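Side-chain contacts in uncharacterized protein Q99UF4 (Staphylococcus aureus, PDB 3B2N), which is uncharacterised but, as a LuxR-family response regulator, probably acts as a phosphorylation-controlled DNA-binding transcription regulator: residues 18-23 with 29-34; 55-60 with 89-94. All blocks are in the same frame, centred on the assembly; numbering follows the deposited sequence.

Contact 1: residues 18-23 with 29-34; sequences AMVQLI and FEILAD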
loop_
_atom_site.group_PDB
_atom_site.type_symbol
_atom_site.label_atom_id
_atom_site.label_comp_id
_atom_site.label_asym_id
_atom_site.label_seq_id
_atom_site.Cartn_x
_atom_site.Cartn_y
_atom_site.Cartn_z
ATOM N N ALA A 18 -6.213 2.510 -12.115
ATOM C CA ALA A 18 -6.005 3.968 -12.121
ATOM C C ALA A 18 -4.755 4.341 -11.319
ATOM O O ALA A 18 -3.969 5.221 -11.736
ATOM C CB ALA A 18 -7.241 4.731 -11.575
ATOM N N MET A 19 -4.559 3.697 -10.164
ATOM C CA MET A 19 -3.378 4.014 -9.379
ATOM C C MET A 19 -2.080 3.579 -10.093
ATOM O O MET A 19 -1.079 4.256 -10.018
ATOM C CB MET A 19 -3.446 3.295 -8.016
ATOM C CG MET A 19 -4.631 3.746 -7.071
ATOM S SD MET A 19 -4.910 2.624 -5.588
ATOM C CE MET A 19 -3.731 3.378 -4.557
ATOM N N VAL A 20 -2.089 2.399 -10.696
ATOM C CA VAL A 20 -0.921 1.884 -11.415
ATOM C C VAL A 20 -0.532 2.903 -12.460
ATOM O O VAL A 20 0.640 3.287 -12.524
ATOM C CB VAL A 20 -1.209 0.549 -12.096
ATOM C CG1 VAL A 20 -0.122 0.205 -13.196
ATOM C CG2 VAL A 20 -1.406 -0.575 -11.087
ATOM N N GLN A 21 -1.510 3.395 -13.235
ATOM C CA GLN A 21 -1.165 4.366 -14.293
ATOM C C GLN A 21 -0.812 5.750 -13.783
ATOM O O GLN A 21 0.163 6.368 -14.271
ATOM C CB GLN A 21 -2.250 4.441 -15.372
ATOM C CG GLN A 21 -2.354 3.094 -16.126
ATOM C CD GLN A 21 -3.525 3.082 -17.091
ATOM O OE1 GLN A 21 -4.496 3.839 -16.936
ATOM N NE2 GLN A 21 -3.418 2.265 -18.118
ATOM N N LEU A 22 -1.596 6.243 -12.828
ATOM C CA LEU A 22 -1.428 7.657 -12.405
ATOM C C LEU A 22 -0.245 7.821 -11.475
ATOM O O LEU A 22 0.466 8.810 -11.546
ATOM C CB LEU A 22 -2.685 8.178 -11.704
ATOM C CG LEU A 22 -3.844 8.410 -12.672
ATOM C CD1 LEU A 22 -5.101 8.739 -11.905
ATOM C CD2 LEU A 22 -3.453 9.541 -13.605
ATOM N N ILE A 23 -0.031 6.863 -10.580
ATOM C CA ILE A 23 1.148 6.958 -9.738
ATOM C C ILE A 23 2.467 7.079 -10.535
ATOM O O ILE A 23 3.333 7.886 -10.182
ATOM C CB ILE A 23 1.219 5.822 -8.690
ATOM C CG1 ILE A 23 0.180 6.067 -7.601
ATOM C CG2 ILE A 23 2.639 5.785 -8.054
ATOM C CD1 ILE A 23 -0.047 4.766 -6.683
ATOM N N PHE A 29 8.301 6.647 -10.005
ATOM C CA PHE A 29 8.036 5.336 -9.457
ATOM C C PHE A 29 8.052 4.296 -10.565
ATOM O O PHE A 29 7.711 4.595 -11.697
ATOM C CB PHE A 29 6.659 5.348 -8.770
ATOM C CG PHE A 29 6.516 6.395 -7.701
ATOM C CD1 PHE A 29 5.775 7.569 -7.935
ATOM C CD2 PHE A 29 7.114 6.224 -6.448
ATOM C CE1 PHE A 29 5.641 8.569 -6.926
ATOM C CE2 PHE A 29 6.984 7.212 -5.431
ATOM C CZ PHE A 29 6.244 8.389 -5.680
ATOM N N GLU A 30 8.472 3.078 -10.248
ATOM C CA GLU A 30 8.168 1.926 -11.112
ATOM C C GLU A 30 7.302 0.915 -10.331
ATOM O O GLU A 30 7.590 0.597 -9.170
ATOM C CB GLU A 30 9.457 1.289 -11.623
ATOM C CG GLU A 30 10.271 0.605 -10.563
ATOM C CD GLU A 30 11.461 -0.156 -11.131
ATOM O OE1 GLU A 30 12.529 -0.127 -10.472
ATOM O OE2 GLU A 30 11.335 -0.782 -12.219
ATOM N N ILE A 31 6.221 0.462 -10.959
ATOM C CA ILE A 31 5.268 -0.460 -10.352
ATOM C C ILE A 31 5.731 -1.856 -10.714
ATOM O O ILE A 31 5.727 -2.233 -11.897
ATOM C CB ILE A 31 3.804 -0.261 -10.886
ATOM C CG1 ILE A 31 3.351 1.227 -10.848
ATOM C CG2 ILE A 31 2.805 -1.138 -10.116
ATOM C CD1 ILE A 31 3.415 1.916 -9.543
ATOM N N LEU A 32 6.123 -2.640 -9.719
ATOM C CA LEU A 32 6.588 -4.006 -9.983
ATOM C C LEU A 32 5.465 -5.036 -10.180
ATOM O O LEU A 32 5.651 -6.032 -10.866
ATOM C CB LEU A 32 7.513 -4.450 -8.857
ATOM C CG LEU A 32 9.012 -4.254 -8.889
ATOM C CD1 LEU A 32 9.441 -3.168 -9.849
ATOM C CD2 LEU A 32 9.473 -4.006 -7.454
ATOM N N ALA A 33 4.314 -4.809 -9.539
ATOM C CA ALA A 33 3.227 -5.783 -9.522
ATOM C C ALA A 33 1.999 -5.101 -8.939
ATOM O O ALA A 33 2.158 -4.177 -8.152
ATOM C CB ALA A 33 3.621 -7.017 -8.632
ATOM N N ASP A 34 0.802 -5.560 -9.292
ATOM C CA ASP A 34 -0.388 -5.084 -8.617
ATOM C C ASP A 34 -1.394 -6.239 -8.481
ATOM O O ASP A 34 -1.373 -7.164 -9.297
ATOM C CB ASP A 34 -1.010 -3.938 -9.401
ATOM C CG ASP A 34 -1.655 -4.398 -10.686
ATOM O OD1 ASP A 34 -0.939 -4.505 -11.703
ATOM O OD2 ASP A 34 -2.875 -4.659 -10.684
#

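Contact 2: residues 55-60 with 89-94; sequences LDIEMP and PGYFEK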
loop_
_atom_site.group_PDB
_atom_site.type_symbol
_atom_site.label_atom_id
_atom_site.label_comp_id
_atom_site.label_asym_id
_atom_site.label_seq_id
_atom_site.Cartn_x
_atom_site.Cartn_y
_atom_site.Cartn_z
ATOM N N LEU A 55 -1.436 -0.560 0.240
ATOM C CA LEU A 55 -2.274 -1.677 0.636
ATOM C C LEU A 55 -3.657 -1.151 0.989
ATOM O O LEU A 55 -3.794 -0.233 1.835
ATOM C CB LEU A 55 -1.673 -2.350 1.897
ATOM C CG LEU A 55 -0.708 -3.536 1.899
ATOM C CD1 LEU A 55 0.035 -3.735 0.632
ATOM C CD2 LEU A 55 0.237 -3.445 3.055
ATOM N N ASP A 56 -4.664 -1.711 0.333
ATOM C CA ASP A 56 -6.063 -1.547 0.747
ATOM C C ASP A 56 -6.234 -2.413 2.029
ATOM O O ASP A 56 -5.416 -3.280 2.286
ATOM C CB ASP A 56 -6.955 -2.039 -0.422
ATOM C CG ASP A 56 -8.437 -1.812 -0.212
ATOM O OD1 ASP A 56 -8.859 -1.027 0.700
ATOM O OD2 ASP A 56 -9.200 -2.462 -0.962
ATOM N N ILE A 57 -7.257 -2.163 2.846
ATOM C CA ILE A 57 -7.475 -3.001 4.033
ATOM C C ILE A 57 -8.262 -4.238 3.684
ATOM O O ILE A 57 -7.759 -5.337 3.745
ATOM C CB ILE A 57 -8.198 -2.280 5.140
ATOM C CG1 ILE A 57 -7.375 -1.079 5.597
ATOM C CG2 ILE A 57 -8.487 -3.279 6.326
ATOM C CD1 ILE A 57 -7.892 -0.380 6.866
ATOM N N GLU A 58 -9.506 -4.089 3.301
ATOM C CA GLU A 58 -10.317 -5.269 3.230
ATOM C C GLU A 58 -10.164 -5.940 1.868
ATOM O O GLU A 58 -10.702 -5.453 0.888
ATOM C CB GLU A 58 -11.759 -4.867 3.489
ATOM C CG GLU A 58 -12.732 -5.995 3.669
ATOM C CD GLU A 58 -14.030 -5.422 4.175
ATOM O OE1 GLU A 58 -13.934 -4.402 4.909
ATOM O OE2 GLU A 58 -15.118 -5.956 3.828
ATOM N N MET A 59 -9.406 -7.034 1.818
ATOM C CA MET A 59 -9.082 -7.750 0.564
ATOM C C MET A 59 -9.213 -9.222 0.869
ATOM O O MET A 59 -9.121 -9.640 2.051
ATOM C CB MET A 59 -7.644 -7.481 0.064
ATOM C CG MET A 59 -7.273 -6.095 -0.393
ATOM S SD MET A 59 -5.559 -5.968 -1.047
ATOM C CE MET A 59 -4.492 -6.233 0.371
ATOM N N PRO A 60 -9.478 -10.037 -0.177
ATOM C CA PRO A 60 -9.510 -11.493 0.076
ATOM C C PRO A 60 -8.097 -12.017 0.365
ATOM O O PRO A 60 -7.135 -11.320 0.054
ATOM C CB PRO A 60 -10.083 -12.069 -1.241
ATOM C CG PRO A 60 -9.826 -10.970 -2.316
ATOM C CD PRO A 60 -9.837 -9.666 -1.563
ATOM N N PRO A 89 -12.700 4.111 13.457
ATOM C CA PRO A 89 -11.574 4.310 14.390
ATOM C C PRO A 89 -10.714 3.047 14.611
ATOM O O PRO A 89 -9.491 3.156 14.761
ATOM C CB PRO A 89 -12.285 4.697 15.705
ATOM C CG PRO A 89 -13.721 4.160 15.556
ATOM C CD PRO A 89 -13.991 4.435 14.104
ATOM N N GLY A 90 -11.354 1.871 14.634
ATOM C CA GLY A 90 -10.667 0.598 14.848
ATOM C C GLY A 90 -9.551 0.328 13.848
ATOM O O GLY A 90 -8.477 -0.158 14.229
ATOM N N TYR A 91 -9.792 0.656 12.573
ATOM C CA TYR A 91 -8.836 0.350 11.516
ATOM C C TYR A 91 -7.588 1.220 11.586
ATOM O O TYR A 91 -6.483 0.765 11.312
ATOM C CB TYR A 91 -9.473 0.492 10.135
ATOM C CG TYR A 91 -10.528 -0.537 9.824
ATOM C CD1 TYR A 91 -10.181 -1.832 9.456
ATOM C CD2 TYR A 91 -11.884 -0.211 9.892
ATOM C CE1 TYR A 91 -11.149 -2.793 9.159
ATOM C CE2 TYR A 91 -12.871 -1.164 9.602
ATOM C CZ TYR A 91 -12.488 -2.451 9.227
ATOM O OH TYR A 91 -13.463 -3.381 8.931
ATOM N N PHE A 92 -7.770 2.489 11.906
ATOM C CA PHE A 92 -6.645 3.360 11.991
ATOM C C PHE A 92 -5.754 2.968 13.200
ATOM O O PHE A 92 -4.531 2.991 13.119
ATOM C CB PHE A 92 -7.124 4.801 12.136
ATOM C CG PHE A 92 -6.010 5.786 12.272
ATOM C CD1 PHE A 92 -5.060 5.918 11.275
ATOM C CD2 PHE A 92 -5.878 6.547 13.418
ATOM C CE1 PHE A 92 -4.014 6.830 11.376
ATOM C CE2 PHE A 92 -4.820 7.458 13.541
ATOM C CZ PHE A 92 -3.895 7.598 12.495
ATOM N N GLU A 93 -6.378 2.622 14.310
ATOM C CA GLU A 93 -5.614 2.203 15.465
ATOM C C GLU A 93 -4.848 0.909 15.166
ATOM O O GLU A 93 -3.717 0.752 15.632
ATOM C CB GLU A 93 -6.533 2.012 16.691
ATOM C CG GLU A 93 -7.328 3.237 17.036
ATOM C CD GLU A 93 -8.514 2.939 17.961
ATOM O OE1 GLU A 93 -9.430 3.798 18.016
ATOM O OE2 GLU A 93 -8.545 1.874 18.646
ATOM N N LYS A 94 -5.455 -0.021 14.417
ATOM C CA LYS A 94 -4.768 -1.287 14.058
ATOM C C LYS A 94 -3.557 -1.012 13.134
ATOM O O LYS A 94 -2.525 -1.634 13.254
ATOM C CB LYS A 94 -5.723 -2.307 13.409
ATOM C CG LYS A 94 -6.258 -3.375 14.331
ATOM C CD LYS A 94 -7.221 -4.283 13.584
ATOM C CE LYS A 94 -8.680 -3.993 14.000
ATOM N NZ LYS A 94 -9.708 -4.103 12.888
#

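Contact 1: residues 18-23 with 29-34
The ring of Phe-29 meets two different parts of Ile-23. At its edge, near the ring plane, the backbone oxygen Ile-23 O comes to 3.3 Å from Phe-29 CD1. The branch methyl of Ile-23 approaches from well out of that plane, CG2 lying 3.6 Å from Phe-29 CD1 and farther from CG. Elsewhere the ring is packed by Thr-4 and Leu-6 of strand 4-9 and by Ile-117 and Asn-118 of helix 110-121. The second flat group is the carboxylate of Asp-34. Val-20 CG2 rests 3.8 Å from Asp-34 CB and 3.9 Å from the carboxylate carbon CG, with OD1 only slightly farther, the two side chains crossing at about a right angle. Val-20 reaches there because chi1 of 163° sets CG2 beside its backbone N, facing the end of the strand segment.

Between these two ends sits Ile-31. Its CG1 lies 3.8 Å from the backbone oxygen Val-20 O, and the chain folds back so that CD1 is 4.2 Å from Ile-23 CG2.

This is the helix-on-strand packing of a beta-alpha-beta crossover, strand 4-9, helix 13-26, strand 29-35. The helix runs back roughly antiparallel to strand 29-35: the segment axes, 8.8 Å apart at closest, make 151°. A sodium ion bound at Lys-24 and Gly-27, at the C-terminal end of the helix and just beyond it, lies about 6 Å from the Phe-29 side chain.

Asp-34 OD2 forms a salt bridge with Arg-16 NE and accepts a weak hydrogen bond from Gln-17 NE2. Both partners precede segment 18-23 on the same helix, so the contact itself is dispersive apart from one carbonyl oxygen against the weakly positive edge of an aromatic ring.

Contact 2: residues 55-60 with 89-94
Ile-57 packs against Tyr-91 where, in this CheY-like receiver fold, the loop after strand 52-55 faces helix 89-97. The tight part is the isoleucine. Its terminal methyl CD1 stands 3.7 Å from Tyr-91 CB and equally close to CD1 of the ring, while the branch methyl CG2 is 3.8 Å from Tyr-91 CD1. Both methyls lie on the same side of the ring plane, CD1 near its root and CG2 farther out, and the approach is oblique. Ile-57 sets CG2 anti to the backbone N and CG1 beside it, which brings both branches to the tyrosine. Ile-57 is buried, with Leu-65, Ile-82, Thr-84 and Tyr-103 also around it; Tyr-91 shares Leu-65 and Tyr-103, and its ring meets that of Phe-86 with planes at about 40°.

The other side is loose. Glu-58, exposed and with an extended chain, buries little of its own surface against the helix; its carboxylate is tilted 21° from the tyrosine ring plane.

A weak bond, bent to 125°, links Ile-57 N to OD1 of Asp-56, probably the phosphoacceptor. Asp-56 OD2 accepts a hydrogen bond from Asp-11 N, and OD1 has a long, weak ion pair with Lys-106; with Glu-10 alongside, this is consistent with the acidic pocket and lysine of CheY-like receivers. At the solvent side, Glu-58 OE1 stops 4.2 Å from Tyr-91 OH, too far for a hydrogen bond.

Overall arrangement
Contacts 1 and 2 lie on opposite sides of the chain's centre, their own centres 21 Å apart and their nearest atoms about 7 Å apart, without touching. Both are partly buried, but contact 1 is the more extensive, 262 against 127 Å², and none of its five touching residues is exposed, whereas one of three is in contact 2. Contact 1 joins a helix to an outermost strand within a single crossover; contact 2 joins a loop to a helix 29 residues on. The elements are all different, although one parallel sheet connects them. Aliphatic-aromatic packing serves both; the acid of contact 1 is tied to helix 13-26 outside the contact, whereas the glutamate of contact 2 sits at the exposed margin.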